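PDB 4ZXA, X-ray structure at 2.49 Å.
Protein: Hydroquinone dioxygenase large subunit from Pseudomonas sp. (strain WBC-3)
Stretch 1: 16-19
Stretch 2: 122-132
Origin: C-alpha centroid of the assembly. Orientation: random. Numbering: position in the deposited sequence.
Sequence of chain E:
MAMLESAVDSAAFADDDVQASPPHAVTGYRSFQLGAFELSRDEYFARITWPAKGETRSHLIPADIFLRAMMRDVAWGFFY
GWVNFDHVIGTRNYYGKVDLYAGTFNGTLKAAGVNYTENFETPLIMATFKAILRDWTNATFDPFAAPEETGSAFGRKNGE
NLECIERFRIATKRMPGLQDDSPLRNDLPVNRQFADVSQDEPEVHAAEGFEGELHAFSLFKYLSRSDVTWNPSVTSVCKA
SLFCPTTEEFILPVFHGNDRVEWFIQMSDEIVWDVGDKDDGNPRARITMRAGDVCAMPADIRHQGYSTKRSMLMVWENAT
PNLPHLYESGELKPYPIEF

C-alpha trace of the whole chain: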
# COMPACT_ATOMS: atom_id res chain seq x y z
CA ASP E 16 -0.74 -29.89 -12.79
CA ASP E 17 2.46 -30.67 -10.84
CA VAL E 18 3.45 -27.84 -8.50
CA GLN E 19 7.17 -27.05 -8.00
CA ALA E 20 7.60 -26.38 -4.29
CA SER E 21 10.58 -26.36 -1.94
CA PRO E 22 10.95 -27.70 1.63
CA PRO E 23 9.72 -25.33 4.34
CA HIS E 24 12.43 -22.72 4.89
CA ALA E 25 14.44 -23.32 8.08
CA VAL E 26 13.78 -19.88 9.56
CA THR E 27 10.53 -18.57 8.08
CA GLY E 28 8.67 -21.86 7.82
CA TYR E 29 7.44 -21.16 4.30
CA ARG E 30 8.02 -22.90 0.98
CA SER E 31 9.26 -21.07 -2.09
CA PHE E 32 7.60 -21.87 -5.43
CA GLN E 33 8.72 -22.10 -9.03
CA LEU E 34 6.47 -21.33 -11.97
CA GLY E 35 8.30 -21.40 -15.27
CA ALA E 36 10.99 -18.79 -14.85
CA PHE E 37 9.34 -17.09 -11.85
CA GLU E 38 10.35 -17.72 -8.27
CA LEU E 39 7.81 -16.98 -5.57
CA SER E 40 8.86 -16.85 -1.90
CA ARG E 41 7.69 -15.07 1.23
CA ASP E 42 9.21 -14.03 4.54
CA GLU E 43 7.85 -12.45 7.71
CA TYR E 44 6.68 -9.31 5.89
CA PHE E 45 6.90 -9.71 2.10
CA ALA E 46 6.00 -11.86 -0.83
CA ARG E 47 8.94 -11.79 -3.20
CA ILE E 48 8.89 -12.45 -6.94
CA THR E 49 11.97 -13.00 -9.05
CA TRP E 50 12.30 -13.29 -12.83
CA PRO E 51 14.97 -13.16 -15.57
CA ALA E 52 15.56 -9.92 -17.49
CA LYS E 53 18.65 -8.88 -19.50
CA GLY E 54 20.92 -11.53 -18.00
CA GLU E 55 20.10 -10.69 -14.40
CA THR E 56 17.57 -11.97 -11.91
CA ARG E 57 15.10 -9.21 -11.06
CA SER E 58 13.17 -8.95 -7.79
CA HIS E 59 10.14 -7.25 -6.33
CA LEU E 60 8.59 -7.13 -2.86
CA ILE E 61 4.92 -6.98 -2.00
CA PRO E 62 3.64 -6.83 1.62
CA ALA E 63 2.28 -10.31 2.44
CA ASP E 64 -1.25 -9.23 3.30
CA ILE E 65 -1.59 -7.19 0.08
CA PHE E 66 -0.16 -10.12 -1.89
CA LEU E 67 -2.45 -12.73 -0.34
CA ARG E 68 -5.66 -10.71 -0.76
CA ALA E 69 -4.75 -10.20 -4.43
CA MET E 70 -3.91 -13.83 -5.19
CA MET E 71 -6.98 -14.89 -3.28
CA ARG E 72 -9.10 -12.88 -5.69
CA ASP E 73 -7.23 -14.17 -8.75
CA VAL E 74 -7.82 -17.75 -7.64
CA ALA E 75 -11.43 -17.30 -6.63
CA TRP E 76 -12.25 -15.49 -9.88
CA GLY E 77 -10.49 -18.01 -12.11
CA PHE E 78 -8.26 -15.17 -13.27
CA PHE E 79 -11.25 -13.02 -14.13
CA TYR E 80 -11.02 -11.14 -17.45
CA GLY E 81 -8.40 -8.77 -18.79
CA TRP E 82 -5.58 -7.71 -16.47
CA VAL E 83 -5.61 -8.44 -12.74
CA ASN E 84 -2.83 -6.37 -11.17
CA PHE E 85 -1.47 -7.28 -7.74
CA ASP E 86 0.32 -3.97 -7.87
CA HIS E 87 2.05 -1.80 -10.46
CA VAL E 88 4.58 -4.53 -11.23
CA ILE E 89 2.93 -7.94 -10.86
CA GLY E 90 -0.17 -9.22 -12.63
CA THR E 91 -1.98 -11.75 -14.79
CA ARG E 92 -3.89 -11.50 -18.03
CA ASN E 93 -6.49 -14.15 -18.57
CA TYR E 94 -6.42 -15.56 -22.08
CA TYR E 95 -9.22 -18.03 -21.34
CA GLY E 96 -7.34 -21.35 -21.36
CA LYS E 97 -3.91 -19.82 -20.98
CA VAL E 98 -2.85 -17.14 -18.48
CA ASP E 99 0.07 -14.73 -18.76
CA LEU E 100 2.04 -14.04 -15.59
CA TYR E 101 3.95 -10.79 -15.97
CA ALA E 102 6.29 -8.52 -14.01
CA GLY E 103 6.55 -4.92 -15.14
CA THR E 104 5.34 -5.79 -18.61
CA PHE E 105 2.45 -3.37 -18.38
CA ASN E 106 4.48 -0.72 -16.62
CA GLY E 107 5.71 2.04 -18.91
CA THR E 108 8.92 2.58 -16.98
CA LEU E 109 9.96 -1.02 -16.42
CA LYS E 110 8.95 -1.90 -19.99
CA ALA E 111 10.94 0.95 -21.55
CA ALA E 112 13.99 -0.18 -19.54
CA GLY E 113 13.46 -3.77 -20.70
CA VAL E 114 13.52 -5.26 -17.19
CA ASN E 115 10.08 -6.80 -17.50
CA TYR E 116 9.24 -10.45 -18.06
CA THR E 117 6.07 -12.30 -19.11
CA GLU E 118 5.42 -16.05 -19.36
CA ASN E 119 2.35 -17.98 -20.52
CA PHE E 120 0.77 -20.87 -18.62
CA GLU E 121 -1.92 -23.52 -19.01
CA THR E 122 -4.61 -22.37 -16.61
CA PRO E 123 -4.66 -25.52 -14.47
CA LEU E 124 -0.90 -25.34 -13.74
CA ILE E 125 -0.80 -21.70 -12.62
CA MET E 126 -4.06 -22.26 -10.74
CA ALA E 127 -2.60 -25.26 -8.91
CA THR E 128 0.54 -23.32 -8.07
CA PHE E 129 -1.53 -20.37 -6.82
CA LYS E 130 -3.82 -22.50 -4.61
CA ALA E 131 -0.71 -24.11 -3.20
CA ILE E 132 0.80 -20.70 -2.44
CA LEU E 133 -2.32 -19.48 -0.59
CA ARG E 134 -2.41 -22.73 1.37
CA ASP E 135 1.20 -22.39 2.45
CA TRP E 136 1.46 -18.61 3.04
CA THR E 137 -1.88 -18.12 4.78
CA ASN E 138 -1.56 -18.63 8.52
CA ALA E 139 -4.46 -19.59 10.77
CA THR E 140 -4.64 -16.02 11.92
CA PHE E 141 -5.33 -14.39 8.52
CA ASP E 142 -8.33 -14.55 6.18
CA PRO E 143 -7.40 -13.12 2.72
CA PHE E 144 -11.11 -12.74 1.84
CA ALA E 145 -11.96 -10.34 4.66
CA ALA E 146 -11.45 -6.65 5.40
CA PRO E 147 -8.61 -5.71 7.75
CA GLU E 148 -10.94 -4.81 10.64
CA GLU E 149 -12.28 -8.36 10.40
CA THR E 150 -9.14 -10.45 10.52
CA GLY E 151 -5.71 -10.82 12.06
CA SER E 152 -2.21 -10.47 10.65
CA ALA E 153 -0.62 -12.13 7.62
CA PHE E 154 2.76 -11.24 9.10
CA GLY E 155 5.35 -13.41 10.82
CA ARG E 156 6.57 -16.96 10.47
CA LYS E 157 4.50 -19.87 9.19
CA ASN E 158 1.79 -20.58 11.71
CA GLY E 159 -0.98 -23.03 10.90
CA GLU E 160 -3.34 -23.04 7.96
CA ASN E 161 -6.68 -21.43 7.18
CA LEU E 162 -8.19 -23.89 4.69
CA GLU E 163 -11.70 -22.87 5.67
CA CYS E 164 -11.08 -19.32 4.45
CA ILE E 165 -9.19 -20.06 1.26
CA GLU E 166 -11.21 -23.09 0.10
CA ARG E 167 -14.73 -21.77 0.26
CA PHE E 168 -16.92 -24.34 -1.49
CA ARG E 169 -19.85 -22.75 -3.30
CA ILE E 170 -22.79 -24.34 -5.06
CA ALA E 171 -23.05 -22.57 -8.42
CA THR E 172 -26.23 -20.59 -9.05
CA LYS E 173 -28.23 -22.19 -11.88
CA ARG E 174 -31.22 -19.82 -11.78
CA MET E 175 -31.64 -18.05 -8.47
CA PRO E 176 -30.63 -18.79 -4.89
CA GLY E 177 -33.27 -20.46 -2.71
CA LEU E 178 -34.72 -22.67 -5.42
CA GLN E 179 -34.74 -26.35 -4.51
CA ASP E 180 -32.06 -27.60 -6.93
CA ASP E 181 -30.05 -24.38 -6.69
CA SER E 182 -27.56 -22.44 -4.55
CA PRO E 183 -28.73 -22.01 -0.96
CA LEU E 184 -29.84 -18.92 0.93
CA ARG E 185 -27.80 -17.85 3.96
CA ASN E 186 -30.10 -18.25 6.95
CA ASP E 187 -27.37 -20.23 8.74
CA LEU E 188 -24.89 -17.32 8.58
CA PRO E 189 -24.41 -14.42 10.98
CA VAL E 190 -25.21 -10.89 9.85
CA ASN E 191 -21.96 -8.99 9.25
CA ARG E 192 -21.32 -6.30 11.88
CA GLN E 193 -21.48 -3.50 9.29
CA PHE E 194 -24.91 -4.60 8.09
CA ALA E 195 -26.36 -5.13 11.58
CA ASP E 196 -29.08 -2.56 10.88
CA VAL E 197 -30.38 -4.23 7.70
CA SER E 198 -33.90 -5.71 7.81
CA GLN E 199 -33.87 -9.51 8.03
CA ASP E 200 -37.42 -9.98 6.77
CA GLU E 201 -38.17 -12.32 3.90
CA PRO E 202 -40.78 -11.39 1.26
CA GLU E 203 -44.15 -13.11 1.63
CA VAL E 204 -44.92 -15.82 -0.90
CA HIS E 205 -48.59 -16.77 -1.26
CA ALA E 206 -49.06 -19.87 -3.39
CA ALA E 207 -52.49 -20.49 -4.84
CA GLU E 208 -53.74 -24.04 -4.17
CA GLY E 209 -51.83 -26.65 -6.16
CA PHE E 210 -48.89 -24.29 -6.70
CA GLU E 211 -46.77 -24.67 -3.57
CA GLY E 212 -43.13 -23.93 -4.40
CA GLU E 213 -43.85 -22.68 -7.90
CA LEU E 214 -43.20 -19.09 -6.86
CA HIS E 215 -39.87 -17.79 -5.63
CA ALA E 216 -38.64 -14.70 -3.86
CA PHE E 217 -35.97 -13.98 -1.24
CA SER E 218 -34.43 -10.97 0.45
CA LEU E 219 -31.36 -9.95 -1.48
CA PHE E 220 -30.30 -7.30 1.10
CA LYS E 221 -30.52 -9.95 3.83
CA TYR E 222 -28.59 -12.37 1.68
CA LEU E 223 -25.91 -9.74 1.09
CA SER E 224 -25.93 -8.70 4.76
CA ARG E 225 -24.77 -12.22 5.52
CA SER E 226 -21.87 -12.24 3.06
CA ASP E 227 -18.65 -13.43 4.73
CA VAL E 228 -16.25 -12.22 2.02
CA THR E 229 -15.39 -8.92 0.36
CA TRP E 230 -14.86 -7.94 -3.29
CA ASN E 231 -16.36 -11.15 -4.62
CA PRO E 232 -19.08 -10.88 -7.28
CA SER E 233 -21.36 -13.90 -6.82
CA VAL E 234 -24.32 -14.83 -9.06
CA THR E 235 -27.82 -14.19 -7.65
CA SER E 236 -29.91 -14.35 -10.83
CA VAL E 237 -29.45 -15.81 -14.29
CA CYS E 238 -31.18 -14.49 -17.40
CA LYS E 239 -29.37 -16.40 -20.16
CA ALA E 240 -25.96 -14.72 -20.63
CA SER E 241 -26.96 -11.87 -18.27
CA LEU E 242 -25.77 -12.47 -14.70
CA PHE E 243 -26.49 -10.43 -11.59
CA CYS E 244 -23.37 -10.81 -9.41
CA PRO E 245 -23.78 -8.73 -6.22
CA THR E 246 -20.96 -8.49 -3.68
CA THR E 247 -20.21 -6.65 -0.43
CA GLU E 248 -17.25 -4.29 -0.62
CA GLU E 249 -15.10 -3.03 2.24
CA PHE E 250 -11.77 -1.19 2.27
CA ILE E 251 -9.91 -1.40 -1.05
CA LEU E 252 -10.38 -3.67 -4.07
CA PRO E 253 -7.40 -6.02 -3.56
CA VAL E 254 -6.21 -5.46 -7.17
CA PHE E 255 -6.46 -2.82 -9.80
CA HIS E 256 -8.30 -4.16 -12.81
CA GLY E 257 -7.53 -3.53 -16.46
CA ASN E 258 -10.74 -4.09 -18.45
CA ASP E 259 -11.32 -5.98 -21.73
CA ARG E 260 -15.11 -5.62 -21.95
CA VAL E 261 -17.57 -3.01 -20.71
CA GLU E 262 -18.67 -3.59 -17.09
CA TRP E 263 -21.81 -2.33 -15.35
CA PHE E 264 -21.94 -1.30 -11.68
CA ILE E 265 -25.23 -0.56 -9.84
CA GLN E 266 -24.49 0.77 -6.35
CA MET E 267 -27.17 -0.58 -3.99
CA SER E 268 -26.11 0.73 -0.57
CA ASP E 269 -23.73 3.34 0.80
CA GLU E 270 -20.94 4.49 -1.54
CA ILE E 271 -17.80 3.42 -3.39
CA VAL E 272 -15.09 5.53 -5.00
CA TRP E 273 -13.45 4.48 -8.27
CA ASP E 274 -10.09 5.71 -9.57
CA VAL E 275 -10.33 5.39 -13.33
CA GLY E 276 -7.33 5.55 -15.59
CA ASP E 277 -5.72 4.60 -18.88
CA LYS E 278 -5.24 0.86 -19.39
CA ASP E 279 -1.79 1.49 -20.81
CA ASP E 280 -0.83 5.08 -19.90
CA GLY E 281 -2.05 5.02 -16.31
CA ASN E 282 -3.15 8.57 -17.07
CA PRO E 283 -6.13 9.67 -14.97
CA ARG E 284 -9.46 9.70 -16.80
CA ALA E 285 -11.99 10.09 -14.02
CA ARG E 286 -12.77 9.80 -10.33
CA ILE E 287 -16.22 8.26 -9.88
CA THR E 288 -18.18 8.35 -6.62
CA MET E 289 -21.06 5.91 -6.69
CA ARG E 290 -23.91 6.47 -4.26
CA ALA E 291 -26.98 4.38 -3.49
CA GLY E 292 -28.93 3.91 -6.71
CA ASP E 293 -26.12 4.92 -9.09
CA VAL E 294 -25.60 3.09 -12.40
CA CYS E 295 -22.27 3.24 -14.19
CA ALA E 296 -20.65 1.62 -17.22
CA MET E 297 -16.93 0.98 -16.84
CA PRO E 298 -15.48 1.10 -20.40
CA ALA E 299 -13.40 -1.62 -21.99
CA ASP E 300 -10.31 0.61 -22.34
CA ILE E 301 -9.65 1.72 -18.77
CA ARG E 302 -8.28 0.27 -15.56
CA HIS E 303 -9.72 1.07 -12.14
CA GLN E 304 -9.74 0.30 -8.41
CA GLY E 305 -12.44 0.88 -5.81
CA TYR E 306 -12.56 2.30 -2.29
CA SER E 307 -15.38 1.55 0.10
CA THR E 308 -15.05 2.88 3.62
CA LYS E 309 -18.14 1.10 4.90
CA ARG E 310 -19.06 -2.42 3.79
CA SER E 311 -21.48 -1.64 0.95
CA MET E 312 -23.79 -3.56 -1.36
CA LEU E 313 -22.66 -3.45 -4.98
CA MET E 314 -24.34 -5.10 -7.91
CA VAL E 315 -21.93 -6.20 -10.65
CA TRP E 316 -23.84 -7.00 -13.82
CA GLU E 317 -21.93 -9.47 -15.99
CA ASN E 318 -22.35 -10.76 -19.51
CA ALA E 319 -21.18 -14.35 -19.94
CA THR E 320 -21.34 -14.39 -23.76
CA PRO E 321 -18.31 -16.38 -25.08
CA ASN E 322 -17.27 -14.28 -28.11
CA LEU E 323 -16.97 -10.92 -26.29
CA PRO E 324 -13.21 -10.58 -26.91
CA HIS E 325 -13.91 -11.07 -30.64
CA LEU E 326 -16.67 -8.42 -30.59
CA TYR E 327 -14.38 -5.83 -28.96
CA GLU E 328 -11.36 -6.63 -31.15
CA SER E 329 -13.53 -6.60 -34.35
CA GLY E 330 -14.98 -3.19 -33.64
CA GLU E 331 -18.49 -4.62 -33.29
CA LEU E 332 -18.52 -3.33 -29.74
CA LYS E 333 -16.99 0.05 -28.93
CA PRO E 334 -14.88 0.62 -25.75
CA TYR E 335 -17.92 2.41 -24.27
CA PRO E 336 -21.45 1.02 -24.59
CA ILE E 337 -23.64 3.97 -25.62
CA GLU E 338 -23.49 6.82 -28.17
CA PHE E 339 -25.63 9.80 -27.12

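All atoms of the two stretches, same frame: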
# COMPACT_ATOMS: atom_id res chain seq x y z
N ASP E 16 -2.12 -29.61 -12.39
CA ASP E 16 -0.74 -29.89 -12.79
C ASP E 16 0.24 -29.97 -11.61
O ASP E 16 -0.09 -29.61 -10.47
CB ASP E 16 -0.27 -28.86 -13.82
CG ASP E 16 -0.86 -29.08 -15.19
OD1 ASP E 16 -1.83 -29.88 -15.30
OD2 ASP E 16 -0.36 -28.46 -16.17
N ASP E 17 1.45 -30.45 -11.88
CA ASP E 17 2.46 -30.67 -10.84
C ASP E 17 3.11 -29.37 -10.36
O ASP E 17 3.82 -28.71 -11.11
CB ASP E 17 3.55 -31.60 -11.37
CG ASP E 17 3.46 -32.99 -10.77
OD1 ASP E 17 2.49 -33.25 -10.02
OD2 ASP E 17 4.36 -33.81 -11.07
N VAL E 18 2.87 -29.03 -9.10
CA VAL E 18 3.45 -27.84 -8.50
C VAL E 18 4.91 -28.03 -8.04
O VAL E 18 5.23 -28.99 -7.35
CB VAL E 18 2.58 -27.36 -7.29
CG1 VAL E 18 3.29 -26.24 -6.54
CG2 VAL E 18 1.20 -26.91 -7.77
N GLN E 19 5.78 -27.10 -8.45
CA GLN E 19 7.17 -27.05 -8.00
C GLN E 19 7.31 -26.28 -6.70
O GLN E 19 7.26 -25.04 -6.70
CB GLN E 19 8.01 -26.35 -9.05
CG GLN E 19 8.69 -27.26 -10.04
CD GLN E 19 9.19 -26.49 -11.24
OE1 GLN E 19 10.40 -26.33 -11.44
NE2 GLN E 19 8.25 -26.01 -12.06
N THR E 122 -3.89 -22.77 -17.81
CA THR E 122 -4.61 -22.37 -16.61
C THR E 122 -4.48 -23.32 -15.41
O THR E 122 -4.21 -22.89 -14.29
CB THR E 122 -6.07 -22.09 -16.93
OG1 THR E 122 -6.13 -21.04 -17.91
CG2 THR E 122 -6.82 -21.65 -15.69
N PRO E 123 -4.67 -24.63 -15.64
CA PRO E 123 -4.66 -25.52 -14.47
C PRO E 123 -3.33 -25.54 -13.71
O PRO E 123 -3.35 -25.71 -12.49
CB PRO E 123 -4.96 -26.90 -15.06
CG PRO E 123 -5.60 -26.62 -16.38
CD PRO E 123 -4.97 -25.35 -16.89
N LEU E 124 -2.21 -25.36 -14.40
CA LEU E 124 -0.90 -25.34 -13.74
C LEU E 124 -0.72 -24.11 -12.84
O LEU E 124 -0.41 -24.23 -11.65
CB LEU E 124 0.24 -25.44 -14.77
CG LEU E 124 1.66 -25.30 -14.22
CD1 LEU E 124 1.94 -26.36 -13.16
CD2 LEU E 124 2.71 -25.33 -15.32
N ILE E 125 -0.92 -22.92 -13.40
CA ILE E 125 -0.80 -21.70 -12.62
C ILE E 125 -1.83 -21.66 -11.50
O ILE E 125 -1.55 -21.15 -10.41
CB ILE E 125 -0.92 -20.42 -13.48
CG1 ILE E 125 -0.78 -19.18 -12.60
CG2 ILE E 125 -2.23 -20.41 -14.24
CD1 ILE E 125 -0.36 -17.95 -13.35
N MET E 126 -3.02 -22.20 -11.77
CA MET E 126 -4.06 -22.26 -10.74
C MET E 126 -3.65 -23.17 -9.59
O MET E 126 -3.88 -22.86 -8.43
CB MET E 126 -5.42 -22.70 -11.33
CG MET E 126 -6.47 -23.01 -10.30
SD MET E 126 -7.04 -21.54 -9.39
CE MET E 126 -7.91 -20.69 -10.72
N ALA E 127 -3.04 -24.30 -9.92
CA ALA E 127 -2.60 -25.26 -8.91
C ALA E 127 -1.49 -24.65 -8.07
O ALA E 127 -1.50 -24.73 -6.84
CB ALA E 127 -2.14 -26.55 -9.56
N THR E 128 -0.53 -24.03 -8.75
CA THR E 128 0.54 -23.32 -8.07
C THR E 128 -0.02 -22.25 -7.14
O THR E 128 0.37 -22.17 -5.97
CB THR E 128 1.52 -22.67 -9.06
OG1 THR E 128 1.96 -23.65 -10.00
CG2 THR E 128 2.72 -22.08 -8.32
N PHE E 129 -0.95 -21.43 -7.64
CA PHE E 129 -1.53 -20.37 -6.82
C PHE E 129 -2.28 -20.89 -5.58
O PHE E 129 -2.13 -20.36 -4.48
CB PHE E 129 -2.43 -19.44 -7.64
CG PHE E 129 -1.69 -18.37 -8.40
CD1 PHE E 129 -0.33 -18.51 -8.67
CD2 PHE E 129 -2.35 -17.22 -8.81
CE1 PHE E 129 0.36 -17.52 -9.36
CE2 PHE E 129 -1.68 -16.22 -9.50
CZ PHE E 129 -0.32 -16.37 -9.79
N LYS E 130 -3.10 -21.93 -5.76
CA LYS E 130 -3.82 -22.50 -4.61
C LYS E 130 -2.83 -22.99 -3.58
O LYS E 130 -3.05 -22.86 -2.39
CB LYS E 130 -4.73 -23.64 -5.06
CG LYS E 130 -5.92 -23.18 -5.90
CD LYS E 130 -7.00 -24.24 -5.97
CE LYS E 130 -8.23 -23.72 -6.69
NZ LYS E 130 -9.44 -24.58 -6.49
N ALA E 131 -1.73 -23.56 -4.07
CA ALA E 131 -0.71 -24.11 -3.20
C ALA E 131 0.01 -22.99 -2.44
O ALA E 131 0.39 -23.16 -1.27
CB ALA E 131 0.30 -24.95 -4.00
N ILE E 132 0.18 -21.85 -3.10
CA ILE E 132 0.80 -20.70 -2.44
C ILE E 132 -0.10 -20.15 -1.32
O ILE E 132 0.36 -19.94 -0.19
CB ILE E 132 1.19 -19.59 -3.45
CG1 ILE E 132 2.32 -20.08 -4.36
CG2 ILE E 132 1.62 -18.32 -2.71
CD1 ILE E 132 2.55 -19.20 -5.55
O HOH W 1 4.66 -24.81 -9.99

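Residues 16-19, an irregular segment, lie along one side of the helix formed by 122-132. The CA atoms pair most closely as Asp 16 CA with Leu 124 CA (4.7 Å) and Val 18 CA with Thr 128 CA (5.4 Å), so two residues of extended chain match four of helix, about one turn. Together they bury 317 Å².

No direct hydrogen bond joins the stretches; from Met 126 to Ile 132 each amide of the helix bonds to the carbonyl four residues back, as Thr 128 N does to Leu 124 O at 2.9 Å. Contact is mainly van der Waals. Val 18, chi1 172° (t), points toward the helix. Val 18 CG2 lies 3.8 Å from Ala 127 CB and 4.3 Å from Ala 131 CB, and Val 18 CG1 packs at 4.1 Å on Ala 131 CB. Val 18 CG2 also reaches the helix backbone, 3.5 Å from Ala 127 C and from Thr 128 N, beside the short side chain of Ala 127.

Leu 124 (t, p) carries its CD1 to 3.6 Å from Asp 17 O, while Asp 16 OD2 lies 3.4 Å from Leu 124 CB, a contact without polar pairing; high B factors make both aspartate side-chain conformations less certain. Asp 17 CB points away.

Thr 128 adopts m (chi1 -52°), which lets Thr 128 OG1 donate to Leu 124 O at 2.9 Å. The oxygen of water 1 donates to Thr 128 OG1 at 2.9 Å and accepts from Gln 19 N at 3.0 Å, a polar bridge between the stretches.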